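Local structure of MlnE (Bacillus amyloliquefaciens subsp. plantarum, 5D2E) at residues A[108-119]-A[157-167]. The protein is a polyketide synthase of the macrolactin assembly line, represented here by its N-terminal B-type ketoreductase, which binds NADP and probably reduces beta-keto groups of the growing chain. Numbering follows the deposited sequence.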
loop_
_atom_site.group_PDB
_atom_site.type_symbol
_atom_site.label_atom_id
_atom_site.label_comp_id
_atom_site.label_asym_id
_atom_site.label_seq_id
_atom_site.Cartn_x
_atom_site.Cartn_y
_atom_site.Cartn_z
ATOM N N GLY A 108 3.472 22.604 6.977
ATOM C CA GLY A 108 4.659 22.740 6.178
ATOM C C GLY A 108 5.532 23.896 6.534
ATOM O O GLY A 108 6.783 23.810 6.448
ATOM N N GLU A 109 4.874 24.992 6.935
ATOM C CA GLU A 109 5.546 26.200 7.326
ATOM C C GLU A 109 6.493 25.936 8.518
ATOM O O GLU A 109 7.539 26.591 8.677
ATOM C CB GLU A 109 4.512 27.242 7.758
ATOM C CG GLU A 109 3.694 27.896 6.636
ATOM C CD GLU A 109 2.517 27.069 6.109
ATOM O OE1 GLU A 109 2.156 26.010 6.706
ATOM O OE2 GLU A 109 1.956 27.484 5.050
ATOM N N ASP A 110 6.058 25.074 9.416
ATOM C CA ASP A 110 6.907 24.746 10.589
ATOM C C ASP A 110 8.159 23.968 10.168
ATOM O O ASP A 110 9.227 24.188 10.741
ATOM C CB ASP A 110 6.101 23.995 11.670
ATOM C CG ASP A 110 5.131 24.902 12.430
ATOM O OD1 ASP A 110 4.937 26.087 12.042
ATOM O OD2 ASP A 110 4.508 24.411 13.389
ATOM N N TYR A 111 8.053 23.065 9.179
ATOM C CA TYR A 111 9.256 22.377 8.684
ATOM C C TYR A 111 10.197 23.362 8.049
ATOM O O TYR A 111 11.427 23.239 8.174
ATOM C CB TYR A 111 8.929 21.220 7.739
ATOM C CG TYR A 111 8.221 20.049 8.369
ATOM C CD1 TYR A 111 6.875 20.038 8.473
ATOM C CD2 TYR A 111 8.912 18.944 8.885
ATOM C CE1 TYR A 111 6.195 18.991 9.038
ATOM C CE2 TYR A 111 8.230 17.859 9.446
ATOM C CZ TYR A 111 6.877 17.879 9.515
ATOM O OH TYR A 111 6.056 16.902 10.075
ATOM N N ASP A 112 9.660 24.382 7.360
ATOM C CA ASP A 112 10.519 25.432 6.809
ATOM C C ASP A 112 11.282 26.156 7.832
ATOM O O ASP A 112 12.493 26.429 7.655
ATOM C CB ASP A 112 9.717 26.465 6.001
ATOM C CG ASP A 112 9.174 25.903 4.762
ATOM O OD1 ASP A 112 9.793 25.030 4.095
ATOM O OD2 ASP A 112 8.073 26.361 4.425
ATOM N N ALA A 113 10.571 26.541 8.903
ATOM C CA ALA A 113 11.173 27.224 10.035
ATOM C C ALA A 113 12.276 26.387 10.655
ATOM O O ALA A 113 13.352 26.903 10.937
ATOM C CB ALA A 113 10.135 27.522 11.092
ATOM N N LEU A 114 11.996 25.086 10.877
ATOM C CA LEU A 114 13.014 24.190 11.394
ATOM C C LEU A 114 14.259 24.181 10.516
ATOM O O LEU A 114 15.367 24.273 11.046
ATOM C CB LEU A 114 12.495 22.752 11.512
ATOM C CG LEU A 114 13.425 21.709 12.100
ATOM C CD1 LEU A 114 13.778 22.026 13.560
ATOM C CD2 LEU A 114 12.806 20.339 12.013
ATOM N N CYS A 115 14.080 23.965 9.199
ATOM C CA CYS A 115 15.207 23.992 8.279
ATOM C C CYS A 115 15.982 25.344 8.349
ATOM O O CYS A 115 17.179 25.363 8.379
ATOM C CB CYS A 115 14.758 23.767 6.840
ATOM S SG CYS A 115 13.986 22.193 6.529
ATOM N N GLY A 116 15.254 26.436 8.372
ATOM C CA GLY A 116 15.848 27.780 8.427
ATOM C C GLY A 116 16.669 27.953 9.666
ATOM O O GLY A 116 17.835 28.353 9.615
ATOM N N VAL A 117 16.115 27.556 10.800
ATOM C CA VAL A 117 16.861 27.706 12.022
ATOM C C VAL A 117 18.109 26.846 12.085
ATOM O O VAL A 117 19.188 27.317 12.475
ATOM C CB VAL A 117 15.945 27.492 13.261
ATOM C CG1 VAL A 117 16.785 27.472 14.521
ATOM C CG2 VAL A 117 14.915 28.607 13.353
ATOM N N LEU A 118 17.992 25.561 11.692
ATOM C CA LEU A 118 19.151 24.684 11.720
ATOM C C LEU A 118 20.272 25.190 10.796
ATOM O O LEU A 118 21.431 25.115 11.143
ATOM C CB LEU A 118 18.766 23.266 11.361
ATOM C CG LEU A 118 17.852 22.597 12.419
ATOM C CD1 LEU A 118 17.460 21.228 11.870
ATOM C CD2 LEU A 118 18.488 22.460 13.780
ATOM N N ARG A 119 19.891 25.720 9.643
ATOM C CA ARG A 119 20.869 26.255 8.717
ATOM C C ARG A 119 21.571 27.458 9.348
ATOM O O ARG A 119 22.816 27.547 9.333
ATOM C CB ARG A 119 20.219 26.577 7.389
ATOM C CG ARG A 119 19.946 25.287 6.572
ATOM C CD ARG A 119 19.601 25.560 5.136
ATOM N NE ARG A 119 20.627 26.314 4.390
ATOM C CZ ARG A 119 20.449 26.784 3.160
ATOM N NH1 ARG A 119 19.297 26.585 2.541
ATOM N NH2 ARG A 119 21.384 27.512 2.567
ATOM N N GLN A 157 5.406 16.445 4.223
ATOM C CA GLN A 157 5.833 17.789 4.601
ATOM C C GLN A 157 7.365 17.831 4.839
ATOM O O GLN A 157 8.074 18.778 4.405
ATOM C CB GLN A 157 5.086 18.361 5.787
ATOM C CG GLN A 157 3.563 18.494 5.675
ATOM C CD GLN A 157 3.064 19.410 4.564
ATOM O OE1 GLN A 157 1.844 19.488 4.241
ATOM N NE2 GLN A 157 3.983 20.166 4.023
ATOM N N MET A 158 7.881 16.810 5.522
ATOM C CA MET A 158 9.268 16.783 5.891
ATOM C C MET A 158 10.145 16.681 4.661
ATOM O O MET A 158 11.064 17.460 4.495
ATOM C CB MET A 158 9.537 15.620 6.836
ATOM C CG MET A 158 11.009 15.516 7.232
ATOM S SD MET A 158 11.430 13.897 7.947
ATOM C CE MET A 158 11.574 12.955 6.409
ATOM N N PHE A 159 9.835 15.760 3.741
ATOM C CA PHE A 159 10.690 15.608 2.568
ATOM C C PHE A 159 10.568 16.809 1.639
ATOM O O PHE A 159 11.559 17.286 1.125
ATOM C CB PHE A 159 10.344 14.366 1.786
ATOM C CG PHE A 159 10.801 13.117 2.412
ATOM C CD1 PHE A 159 12.152 12.890 2.597
ATOM C CD2 PHE A 159 9.903 12.109 2.732
ATOM C CE1 PHE A 159 12.611 11.718 3.152
ATOM C CE2 PHE A 159 10.361 10.929 3.286
ATOM C CZ PHE A 159 11.699 10.733 3.502
ATOM N N GLN A 160 9.380 17.352 1.469
ATOM C CA GLN A 160 9.257 18.478 0.621
ATOM C C GLN A 160 10.046 19.683 1.169
ATOM O O GLN A 160 10.732 20.368 0.416
ATOM C CB GLN A 160 7.817 18.803 0.382
ATOM C CG GLN A 160 7.618 19.611 -0.862
ATOM C CD GLN A 160 6.140 19.877 -1.160
ATOM O OE1 GLN A 160 5.504 20.660 -0.459
ATOM N NE2 GLN A 160 5.632 19.304 -2.269
ATOM N N ALA A 161 9.885 19.965 2.456
ATOM C CA ALA A 161 10.605 21.058 3.110
ATOM C C ALA A 161 12.086 20.812 3.045
ATOM O O ALA A 161 12.851 21.772 2.779
ATOM C CB ALA A 161 10.168 21.199 4.567
ATOM N N PHE A 162 12.537 19.570 3.336
ATOM C CA PHE A 162 13.973 19.316 3.304
ATOM C C PHE A 162 14.553 19.587 1.924
ATOM O O PHE A 162 15.677 20.109 1.829
ATOM C CB PHE A 162 14.341 17.896 3.665
ATOM C CG PHE A 162 14.292 17.596 5.146
ATOM C CD1 PHE A 162 13.790 18.513 6.059
ATOM C CD2 PHE A 162 14.695 16.332 5.594
ATOM C CE1 PHE A 162 13.784 18.211 7.410
ATOM C CE2 PHE A 162 14.653 16.028 6.930
ATOM C CZ PHE A 162 14.196 16.987 7.824
ATOM N N MET A 163 13.820 19.205 0.873
ATOM C CA MET A 163 14.390 19.397 -0.469
ATOM C C MET A 163 14.336 20.859 -0.830
ATOM O O MET A 163 15.306 21.385 -1.414
ATOM C CB MET A 163 13.725 18.487 -1.493
ATOM C CG MET A 163 14.143 17.037 -1.226
ATOM S SD MET A 163 13.524 15.858 -2.466
ATOM C CE MET A 163 11.817 15.996 -2.024
ATOM N N ALA A 164 13.233 21.527 -0.486
ATOM C CA ALA A 164 13.092 22.894 -0.879
ATOM C C ALA A 164 14.125 23.778 -0.215
ATOM O O ALA A 164 14.570 24.758 -0.804
ATOM C CB ALA A 164 11.702 23.438 -0.569
ATOM N N ASN A 165 14.467 23.488 1.038
ATOM C CA ASN A 165 15.435 24.295 1.796
ATOM C C ASN A 165 16.844 23.722 1.746
ATOM O O ASN A 165 17.734 24.196 2.441
ATOM C CB ASN A 165 14.951 24.400 3.253
ATOM C CG ASN A 165 13.632 25.130 3.351
ATOM O OD1 ASN A 165 13.536 26.232 2.893
ATOM N ND2 ASN A 165 12.601 24.476 3.781
ATOM N N LYS A 166 17.049 22.649 0.991
ATOM C CA LYS A 166 18.333 21.998 0.826
ATOM C C LYS A 166 19.074 21.712 2.142
ATOM O O LYS A 166 20.283 21.964 2.279
ATOM C CB LYS A 166 19.198 22.848 -0.117
ATOM C CG LYS A 166 18.587 22.951 -1.525
ATOM C CD LYS A 166 19.685 23.149 -2.546
ATOM C CE LYS A 166 19.150 23.884 -3.760
ATOM N NZ LYS A 166 20.054 23.625 -4.919
ATOM N N LEU A 167 18.342 21.177 3.118
ATOM C CA LEU A 167 18.887 20.998 4.423
ATOM C C LEU A 167 19.914 19.854 4.447
ATOM O O LEU A 167 20.922 19.965 5.124
ATOM C CB LEU A 167 17.753 20.803 5.399
ATOM C CG LEU A 167 18.241 20.475 6.790
ATOM C CD1 LEU A 167 18.762 21.792 7.341
ATOM C CD2 LEU A 167 17.144 19.917 7.680
HETATM O O HOH W 1 13.584 27.953 5.531
#
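Tyr111 lays one face of its ring across the backbone of helix 157-164, with Met158 N 4.0 Å above the plane and over its centre. On that same face, Gln157 CB and Met158 CB lie over the CE1 and CE2 corners, Gln157 CB coming within 3.5 Å of Tyr111 CE1, while Ala161 CB packs on Tyr111 CB. The phenol OH hydrogen-bonds to Phe105 O and Ser154 OG. One turn on, Cys115 CB rests against Asn165 CB, and SG (anti to the carbonyl carbon, chi1 -62°) reaches Phe162 CD1 at 3.7 Å, an oblique sulfur-aromatic contact. Met158 CG and Leu167 CD2 lie against opposite faces of the Phe162 ring, displaced toward its rim.

Polar bonds gather where the helix ends in a Schellman motif at Lys166. Asn165 ND2 donates to Asp112 OD1 at 2.9 Å, within its own amide plane but somewhat out of the carboxylate plane, on the anti side, the two planes 83° apart; a weak bond returns to Ala161 O. A water links Asp112 O and, weakly, Asn165 OD1. Arg119, bent at chi3, brings NH1 weakly to Asn165 O as its CG slides past Leu167 CD1.

Two helices of the Rossmann-like subdomain, crossing at -42° far from the NADP site, thus combine an apolar seam with polar links to a helix C-terminus, where positive Arg119 would probably ease the negative end of the helix dipole.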